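Local coordinates for protein Emp47p (form2) (Saccharomyces cerevisiae, PDB 2A6Z) that acts as a calcium-independent cargo receptor with a lectin-like carbohydrate recognition domain and is involved in the secretion of glycoproteins, at residues Ser9-Val22 against Asn25-Ile39. Numbering follows the deposited sequence.
Sequences SDYSLPDLINTRKV and NWQTGEQASLEEGRI
Ser12 O takes two hydrogen bonds from neighbouring side chains, Trp26 NE1 and Asn25 ND2. The indole bond is nearly straight, 2.9 Å from Trp26 NE1 to Ser12 O at 178°; the acceptor lies in the ring plane, yet the N-H comes down from above the carbonyl plane. Asn25 ND2 reaches the same oxygen closer to that plane, 3.1 Å from Ser12 O, and spends its other N-H on Asp10 O at 2.9 Å. A chi1 of 56°, with CG between the backbone N and the carbonyl carbon, swings the Asn25 amide toward these loop carbonyls; both acceptors lie close to the amide plane, so the pair of bonds fixes its turn.

Leu13 then folds over one face of the indole. With CG anti to the backbone N (chi1 -178°), it sets CD1 above the five-membered ring in a CH-pi contact, 3.7 Å from the Trp26 ring centroid, while CB lies over the rim; Met216 and Ile213 of strand 210-220 also pack on Leu13.

Farther along, Leu16 CD1 rests on Ile39 CG1 at 3.7 Å, and Val22 divides its branches, CG1 against Trp26 CB and CG2 among Thr28, Leu34 and Ile39. Leu34 CD2 presses on the backbone of Arg20 and Lys21, 3.4 Å from Lys21 N. At the Glu35-Arg38 type II turn, Gly37 CA makes a C-H...O contact with Leu16 O, and a water accepts from Gly37 N and lies within bonding distance of Thr19 O.

Strands 26-30 and 33-35, joined by a type II' turn, are outermost in different sheets; the preceding loop packs between these edges, closing one side of the legume-lectin-like beta sandwich.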
ATOM      1  N   SER A   9      14.058  -4.678 -10.779  1.00 10.76           N
ATOM      2  CA  SER A   9      14.052  -3.240 -11.042  1.00 12.53           C
ATOM      3  C   SER A   9      12.773  -2.823 -11.705  1.00 10.01           C
ATOM      4  O   SER A   9      12.317  -1.697 -11.446  1.00 11.07           O
ATOM      5  CB  SER A   9      15.279  -3.031 -11.942  1.00 19.20           C
ATOM      6  OG  SER A   9      15.208  -1.729 -12.420  1.00 28.14           O
ATOM      7  N   ASP A  10      12.222  -3.655 -12.571  1.00  9.88           N
ATOM      8  CA  ASP A  10      11.052  -3.270 -13.324  1.00  9.05           C
ATOM      9  C   ASP A  10       9.867  -2.935 -12.454  1.00  8.28           C
ATOM     10  O   ASP A  10       8.985  -2.124 -12.853  1.00  9.25           O
ATOM     11  CB  ASP A  10      10.616  -4.414 -14.278  1.00 10.56           C
ATOM     12  CG  ASP A  10      11.654  -4.601 -15.388  1.00 11.02           C
ATOM     13  OD1 ASP A  10      12.503  -3.730 -15.644  1.00 13.02           O
ATOM     14  OD2 ASP A  10      11.561  -5.672 -15.974  1.00 14.72           O
ATOM     15  N   TYR A  11       9.795  -3.533 -11.246  1.00  8.13           N
ATOM     16  CA  TYR A  11       8.641  -3.337 -10.348  1.00  7.50           C
ATOM     17  C   TYR A  11       9.015  -2.589  -9.096  1.00  7.07           C
ATOM     18  O   TYR A  11       8.270  -2.614  -8.117  1.00  8.00           O
ATOM     19  CB  TYR A  11       7.982  -4.701 -10.065  1.00  8.20           C
ATOM     20  CG  TYR A  11       7.407  -5.298 -11.319  1.00  8.09           C
ATOM     21  CD1 TYR A  11       6.277  -4.821 -11.920  1.00 10.30           C
ATOM     22  CD2 TYR A  11       8.070  -6.314 -11.994  1.00 12.14           C
ATOM     23  CE1 TYR A  11       5.753  -5.323 -13.063  1.00 11.28           C
ATOM     24  CE2 TYR A  11       7.549  -6.857 -13.174  1.00 14.23           C
ATOM     25  CZ  TYR A  11       6.390  -6.372 -13.702  1.00 10.62           C
ATOM     26  OH  TYR A  11       5.875  -6.870 -14.888  1.00 13.21           O
ATOM     27  N   SER A  12      10.168  -1.925  -9.076  1.00  7.89           N
ATOM     28  CA  SER A  12      10.671  -1.194  -7.950  1.00  7.35           C
ATOM     29  C   SER A  12      10.648   0.313  -8.191  1.00  7.35           C
ATOM     30  O   SER A  12      10.609   0.789  -9.315  1.00  8.39           O
ATOM     31  CB  SER A  12      12.083  -1.638  -7.523  1.00  8.27           C
ATOM     32  OG  SER A  12      12.081  -3.003  -7.158  1.00  8.29           O
ATOM     33  N   LEU A  13      10.679   1.035  -7.081  1.00  7.83           N
ATOM     34  CA  LEU A  13      10.746   2.490  -6.998  1.00  8.53           C
ATOM     35  C   LEU A  13      12.014   2.801  -6.213  1.00  8.19           C
ATOM     36  O   LEU A  13      12.004   2.825  -4.945  1.00  9.06           O
ATOM     37  CB  LEU A  13       9.521   3.047  -6.273  1.00  8.57           C
ATOM     38  CG  LEU A  13       9.466   4.554  -6.160  1.00  9.67           C
ATOM     39  CD1 LEU A  13       9.158   5.204  -7.478  1.00 14.14           C
ATOM     40  CD2 LEU A  13       8.414   4.891  -5.076  1.00 16.03           C
ATOM     41  N   PRO A  14      13.155   2.981  -6.850  1.00  9.49           N
ATOM     42  CA  PRO A  14      14.403   3.243  -6.135  1.00  9.65           C
ATOM     43  C   PRO A  14      14.245   4.477  -5.235  1.00  9.09           C
ATOM     44  O   PRO A  14      13.489   5.393  -5.546  1.00 10.53           O
ATOM     45  CB  PRO A  14      15.378   3.544  -7.272  1.00 12.21           C
ATOM     46  CG  PRO A  14      14.852   2.802  -8.469  1.00 15.00           C
ATOM     47  CD  PRO A  14      13.328   2.970  -8.339  1.00 11.67           C
ATOM     48  N   ASP A  15      15.021   4.404  -4.137  1.00  9.15           N
ATOM     49  CA  ASP A  15      15.016   5.455  -3.124  1.00  9.73           C
ATOM     50  C   ASP A  15      14.991   6.817  -3.766  1.00 10.04           C
ATOM     51  O   ASP A  15      15.845   7.146  -4.619  1.00 10.69           O
ATOM     52  CB  ASP A  15      16.248   5.314  -2.263  1.00 10.68           C
ATOM     53  CG  ASP A  15      16.250   6.203  -1.050  1.00 13.37           C
ATOM     54  OD1 ASP A  15      17.103   5.907  -0.206  1.00 27.03           O
ATOM     55  OD2 ASP A  15      15.554   7.215  -0.960  1.00 12.48           O
ATOM     56  N   LEU A  16      13.977   7.630  -3.447  1.00 10.23           N
ATOM     57  CA  LEU A  16      13.712   8.908  -4.106  1.00 10.20           C
ATOM     58  C   LEU A  16      14.588  10.034  -3.579  1.00 11.28           C
ATOM     59  O   LEU A  16      14.420  11.186  -4.051  1.00 12.53           O
ATOM     60  CB  LEU A  16      12.210   9.253  -3.963  1.00 10.45           C
ATOM     61  CG  LEU A  16      11.242   8.286  -4.666  1.00  9.77           C
ATOM     62  CD1 LEU A  16       9.879   8.546  -4.095  1.00 12.75           C
ATOM     63  CD2 LEU A  16      11.342   8.520  -6.168  1.00 13.23           C
ATOM     64  N   ILE A  17      15.474   9.786  -2.673  1.00 11.44           N
ATOM     65  CA  ILE A  17      16.208  10.843  -1.969  1.00 14.46           C
ATOM     66  C   ILE A  17      16.811  11.906  -2.859  1.00 16.54           C
ATOM     67  O   ILE A  17      16.769  13.106  -2.609  1.00 19.74           O
ATOM     68  CB  ILE A  17      17.259  10.220  -1.017  1.00 15.33           C
ATOM     69  CG1 ILE A  17      17.848  11.298  -0.083  1.00 20.42           C
ATOM     70  CG2 ILE A  17      18.319   9.407  -1.739  1.00 16.04           C
ATOM     71  CD1 ILE A  17      18.598  10.721   1.061  1.00 21.43           C
ATOM     72  N   ASN A  18      17.345  11.505  -4.000  1.00 18.18           N
ATOM     73  CA  ASN A  18      17.958  12.576  -4.844  1.00 19.22           C
ATOM     74  C   ASN A  18      17.294  12.542  -6.184  1.00 16.22           C
ATOM     75  O   ASN A  18      17.865  12.980  -7.191  1.00 23.30           O
ATOM     76  CB  ASN A  18      19.464  12.308  -4.860  1.00 31.12           C
ATOM     77  CG  ASN A  18      20.174  12.781  -3.603  1.00 37.92           C
ATOM     78  OD1 ASN A  18      19.904  13.829  -3.008  1.00 38.14           O
ATOM     79  ND2 ASN A  18      21.148  11.999  -3.137  1.00 52.99           N
ATOM     80  N   THR A  19      16.080  12.026  -6.294  1.00 14.63           N
ATOM     81  CA  THR A  19      15.416  11.869  -7.575  1.00 15.01           C
ATOM     82  C   THR A  19      14.641  13.080  -7.971  1.00 15.30           C
ATOM     83  O   THR A  19      13.891  13.675  -7.184  1.00 19.27           O
ATOM     84  CB  THR A  19      14.464  10.661  -7.440  1.00 14.41           C
ATOM     85  OG1 THR A  19      15.307   9.507  -7.158  1.00 19.23           O
ATOM     86  CG2 THR A  19      13.668  10.456  -8.689  1.00 16.63           C
ATOM     87  N   ARG A  20      14.849  13.456  -9.260  1.00 18.14           N
ATOM     88  CA  ARG A  20      14.289  14.746  -9.722  1.00 21.51           C
ATOM     89  C   ARG A  20      13.012  14.556 -10.509  1.00 17.75           C
ATOM     90  O   ARG A  20      12.313  15.559 -10.730  1.00 21.72           O
ATOM     91  CB  ARG A  20      15.389  15.484 -10.527  1.00 30.67           C
ATOM     92  CG  ARG A  20      16.685  15.716  -9.720  1.00 34.57           C
ATOM     93  CD  ARG A  20      17.706  16.566 -10.458  1.00 42.18           C
ATOM     94  NE  ARG A  20      19.103  16.180 -10.269  1.00 44.00           N
ATOM     95  CZ  ARG A  20      20.175  16.878 -10.615  1.00 38.09           C
ATOM     96  NH1 ARG A  20      20.077  18.063 -11.186  1.00 51.58           N
ATOM     97  NH2 ARG A  20      21.397  16.402 -10.390  1.00 47.07           N
ATOM     98  N   LYS A  21      12.716  13.376 -11.010  1.00 16.58           N
ATOM     99  CA  LYS A  21      11.512  13.128 -11.792  1.00 17.57           C
ATOM    100  C   LYS A  21      10.976  11.750 -11.365  1.00 14.93           C
ATOM    101  O   LYS A  21      11.746  10.827 -11.091  1.00 15.55           O
ATOM    102  CB  LYS A  21      11.822  13.096 -13.272  1.00 22.72           C
ATOM    103  CG  LYS A  21      10.739  13.499 -14.274  1.00 34.77           C
ATOM    104  CD  LYS A  21       9.384  12.861 -14.026  1.00 46.02           C
ATOM    105  CE  LYS A  21       8.271  13.833 -13.668  1.00 51.46           C
ATOM    106  NZ  LYS A  21       7.992  13.993 -12.204  1.00 40.12           N
ATOM    107  N   VAL A  22       9.656  11.586 -11.332  1.00 14.45           N
ATOM    108  CA  VAL A  22       9.139  10.256 -11.044  1.00 15.09           C
ATOM    109  C   VAL A  22       9.669   9.218 -12.036  1.00 14.85           C
ATOM    110  O   VAL A  22       9.634   9.440 -13.231  1.00 16.61           O
ATOM    111  CB  VAL A  22       7.597  10.272 -11.137  1.00 14.31           C
ATOM    112  CG1 VAL A  22       7.057   8.865 -10.894  1.00 16.79           C
ATOM    113  CG2 VAL A  22       7.046  11.289 -10.173  1.00 16.45           C
ATOM    114  N   ASN A  25       8.748   3.991 -14.849  1.00 10.64           N
ATOM    115  CA  ASN A  25       7.908   2.815 -14.704  1.00 10.04           C
ATOM    116  C   ASN A  25       6.715   3.046 -13.746  1.00  8.74           C
ATOM    117  O   ASN A  25       5.922   2.112 -13.595  1.00  9.20           O
ATOM    118  CB  ASN A  25       8.749   1.617 -14.251  1.00  9.74           C
ATOM    119  CG  ASN A  25       9.555   1.746 -12.981  1.00  9.59           C
ATOM    120  OD1 ASN A  25      10.076   2.850 -12.658  1.00 10.60           O
ATOM    121  ND2 ASN A  25       9.679   0.639 -12.243  1.00  9.96           N
ATOM    122  N   TRP A  26       6.586   4.236 -13.207  1.00  8.76           N
ATOM    123  CA  TRP A  26       5.491   4.579 -12.281  1.00  8.42           C
ATOM    124  C   TRP A  26       4.692   5.741 -12.806  1.00  9.41           C
ATOM    125  O   TRP A  26       5.185   6.615 -13.562  1.00 11.66           O
ATOM    126  CB  TRP A  26       6.052   5.009 -10.907  1.00  9.58           C
ATOM    127  CG  TRP A  26       6.656   3.848 -10.163  1.00  8.79           C
ATOM    128  CD1 TRP A  26       7.925   3.346 -10.328  1.00  8.82           C
ATOM    129  CD2 TRP A  26       6.042   3.026  -9.156  1.00  7.85           C
ATOM    130  NE1 TRP A  26       8.139   2.266  -9.488  1.00  8.51           N
ATOM    131  CE2 TRP A  26       6.991   2.049  -8.747  1.00  8.18           C
ATOM    132  CE3 TRP A  26       4.792   3.026  -8.562  1.00  8.07           C
ATOM    133  CZ2 TRP A  26       6.702   1.104  -7.775  1.00  8.33           C
ATOM    134  CZ3 TRP A  26       4.491   2.086  -7.584  1.00  8.12           C
ATOM    135  CH2 TRP A  26       5.440   1.122  -7.198  1.00  8.57           C
ATOM    136  N   GLN A  27       3.414   5.812 -12.355  1.00  9.47           N
ATOM    137  CA  GLN A  27       2.524   6.900 -12.735  1.00 11.23           C
ATOM    138  C   GLN A  27       1.872   7.468 -11.476  1.00  9.58           C
ATOM    139  O   GLN A  27       1.214   6.752 -10.719  1.00 10.71           O
ATOM    140  CB  GLN A  27       1.460   6.355 -13.714  1.00 13.16           C
ATOM    141  CG  GLN A  27       0.456   7.470 -14.165  1.00 15.67           C
ATOM    142  CD  GLN A  27       1.184   8.512 -14.949  1.00 18.32           C
ATOM    143  OE1 GLN A  27       1.775   8.171 -15.967  1.00 25.57           O
ATOM    144  NE2 GLN A  27       1.132   9.746 -14.453  1.00 16.54           N
ATOM    145  N   THR A  28       2.016   8.762 -11.241  1.00 10.26           N
ATOM    146  CA  THR A  28       1.268   9.465 -10.215  1.00 10.25           C
ATOM    147  C   THR A  28      -0.120   9.795 -10.712  1.00 10.43           C
ATOM    148  O   THR A  28      -0.358   9.958 -11.925  1.00 12.54           O
ATOM    149  CB  THR A  28       1.967  10.751  -9.765  1.00 11.09           C
ATOM    150  OG1 THR A  28       2.282  11.552 -10.945  1.00 13.87           O
ATOM    151  CG2 THR A  28       3.269  10.526  -9.029  1.00 13.97           C
ATOM    152  N   GLY A  29      -1.050   9.936  -9.765  1.00 10.14           N
ATOM    153  CA  GLY A  29      -2.412  10.315 -10.100  1.00 12.03           C
ATOM    154  C   GLY A  29      -2.932  11.296  -9.060  1.00 10.52           C
ATOM    155  O   GLY A  29      -2.430  11.406  -7.932  1.00 10.79           O
ATOM    156  N   GLU A  30      -4.012  11.935  -9.446  1.00 12.02           N
ATOM    157  CA  GLU A  30      -4.736  12.847  -8.577  1.00 11.26           C
ATOM    158  C   GLU A  30      -3.713  13.912  -8.205  1.00 10.97           C
ATOM    159  O   GLU A  30      -3.076  14.414  -9.159  1.00 12.90           O
ATOM    160  CB  GLU A  30      -5.557  12.237  -7.435  1.00 10.66           C
ATOM    161  CG  GLU A  30      -6.608  11.287  -7.944  1.00 11.98           C
ATOM    162  CD  GLU A  30      -6.023   9.991  -8.520  1.00 11.30           C
ATOM    163  OE1 GLU A  30      -5.154   9.465  -7.793  1.00 12.76           O
ATOM    164  OE2 GLU A  30      -6.463   9.586  -9.599  1.00 13.43           O
ATOM    165  N   GLN A  31      -3.533  14.245  -6.951  1.00 11.07           N
ATOM    166  CA  GLN A  31      -2.624  15.286  -6.560  1.00 12.14           C
ATOM    167  C   GLN A  31      -1.334  14.765  -5.968  1.00 11.33           C
ATOM    168  O   GLN A  31      -0.597  15.501  -5.306  1.00 12.88           O
ATOM    169  CB  GLN A  31      -3.375  16.305  -5.714  1.00 12.74           C
ATOM    170  CG  GLN A  31      -4.441  17.085  -6.496  1.00 17.01           C
ATOM    171  CD  GLN A  31      -3.912  18.025  -7.552  1.00 18.36           C
ATOM    172  OE1 GLN A  31      -3.144  18.934  -7.235  1.00 35.61           O
ATOM    173  NE2 GLN A  31      -4.364  17.757  -8.790  1.00 29.65           N
ATOM    174  N   ALA A  32      -0.973  13.513  -6.225  1.00 10.13           N
ATOM    175  CA  ALA A  32       0.344  13.017  -5.820  1.00 10.06           C
ATOM    176  C   ALA A  32       1.467  13.735  -6.575  1.00 10.49           C
ATOM    177  O   ALA A  32       1.338  14.025  -7.744  1.00 13.88           O
ATOM    178  CB  ALA A  32       0.445  11.530  -6.125  1.00 10.73           C
ATOM    179  N   SER A  33       2.578  14.015  -5.906  1.00 11.96           N
ATOM    180  CA  SER A  33       3.662  14.780  -6.558  1.00 16.43           C
ATOM    181  C   SER A  33       5.007  14.406  -5.924  1.00 12.10           C
ATOM    182  O   SER A  33       5.094  14.187  -4.727  1.00 13.13           O
ATOM    183  CB  SER A  33       3.380  16.242  -6.349  1.00 25.26           C
ATOM    184  OG  SER A  33       3.802  16.812  -5.142  1.00 39.32           O
ATOM    185  N   LEU A  34       6.028  14.385  -6.787  1.00 12.81           N
ATOM    186  CA  LEU A  34       7.395  14.261  -6.274  1.00 11.91           C
ATOM    187  C   LEU A  34       7.854  15.593  -5.683  1.00 13.10           C
ATOM    188  O   LEU A  34       7.744  16.638  -6.341  1.00 18.76           O
ATOM    189  CB  LEU A  34       8.321  13.811  -7.391  1.00 15.68           C
ATOM    190  CG  LEU A  34       9.819  13.720  -7.078  1.00 15.00           C
ATOM    191  CD1 LEU A  34      10.062  12.641  -6.029  1.00 14.58           C
ATOM    192  CD2 LEU A  34      10.598  13.434  -8.344  1.00 18.77           C
ATOM    193  N   GLU A  35       8.283  15.583  -4.468  1.00 13.02           N
ATOM    194  CA  GLU A  35       8.804  16.696  -3.726  1.00 16.63           C
ATOM    195  C   GLU A  35      10.194  16.253  -3.278  1.00 18.86           C
ATOM    196  O   GLU A  35      10.670  15.175  -3.767  1.00 19.72           O
ATOM    197  CB  GLU A  35       7.874  17.102  -2.576  1.00 18.54           C
ATOM    198  CG  GLU A  35       6.442  17.396  -3.024  1.00 18.12           C
ATOM    199  CD  GLU A  35       6.413  18.476  -4.109  1.00 30.89           C
ATOM    200  OE1 GLU A  35       7.485  19.103  -4.299  1.00 48.08           O
ATOM    201  OE2 GLU A  35       5.353  18.671  -4.756  1.00 30.51           O
ATOM    202  N   GLU A  36      10.927  16.991  -2.486  1.00 18.39           N
ATOM    203  CA  GLU A  36      12.281  16.747  -2.121  1.00 20.13           C
ATOM    204  C   GLU A  36      12.444  15.385  -1.446  1.00 15.08           C
ATOM    205  O   GLU A  36      12.242  15.129  -0.269  1.00 18.15           O
ATOM    206  CB  GLU A  36      12.958  17.732  -1.174  1.00 27.24           C
ATOM    207  CG  GLU A  36      14.414  17.389  -0.889  1.00 30.30           C
ATOM    208  CD  GLU A  36      15.313  16.898  -1.997  1.00 38.37           C
ATOM    209  OE1 GLU A  36      14.880  16.528  -3.113  1.00 43.41           O
ATOM    210  OE2 GLU A  36      16.544  16.822  -1.750  1.00 42.86           O
ATOM    211  N   GLY A  37      12.906  14.443  -2.267  1.00 16.38           N
ATOM    212  CA  GLY A  37      13.204  13.127  -1.739  1.00 15.42           C
ATOM    213  C   GLY A  37      12.051  12.209  -1.504  1.00 12.45           C
ATOM    214  O   GLY A  37      12.284  11.123  -0.928  1.00 12.72           O
ATOM    215  N   ARG A  38      10.835  12.538  -1.920  1.00 12.02           N
ATOM    216  CA  ARG A  38       9.727  11.630  -1.620  1.00 10.64           C
ATOM    217  C   ARG A  38       8.548  11.998  -2.486  1.00  9.95           C
ATOM    218  O   ARG A  38       8.415  13.139  -2.948  1.00 13.44           O
ATOM    219  CB  ARG A  38       9.323  11.767  -0.129  1.00 12.56           C
ATOM    220  CG  ARG A  38       8.788  13.166   0.174  1.00 17.02           C
ATOM    221  CD  ARG A  38       9.405  13.806   1.376  1.00 17.00           C
ATOM    222  NE  ARG A  38       8.708  15.017   1.759  1.00 20.97           N
ATOM    223  CZ  ARG A  38       8.770  16.242   1.288  1.00 31.96           C
ATOM    224  NH1 ARG A  38       9.567  16.538   0.278  1.00 40.27           N
ATOM    225  NH2 ARG A  38       8.021  17.202   1.817  1.00 53.94           N
ATOM    226  N   ILE A  39       7.634  11.039  -2.704  1.00  9.24           N
ATOM    227  CA  ILE A  39       6.363  11.320  -3.362  1.00  8.78           C
ATOM    228  C   ILE A  39       5.327  11.560  -2.289  1.00  8.84           C
ATOM    229  O   ILE A  39       5.077  10.709  -1.417  1.00 10.09           O
ATOM    230  CB  ILE A  39       5.967  10.235  -4.376  1.00  9.74           C
ATOM    231  CG1 ILE A  39       6.917  10.267  -5.578  1.00 10.70           C
ATOM    232  CG2 ILE A  39       4.486  10.356  -4.774  1.00 10.43           C
ATOM    233  CD1 ILE A  39       6.774   9.084  -6.527  1.00 12.43           C
TER
HETATM  234  O   HOH W   1      13.905  14.950  -4.828  1.00 32.03           O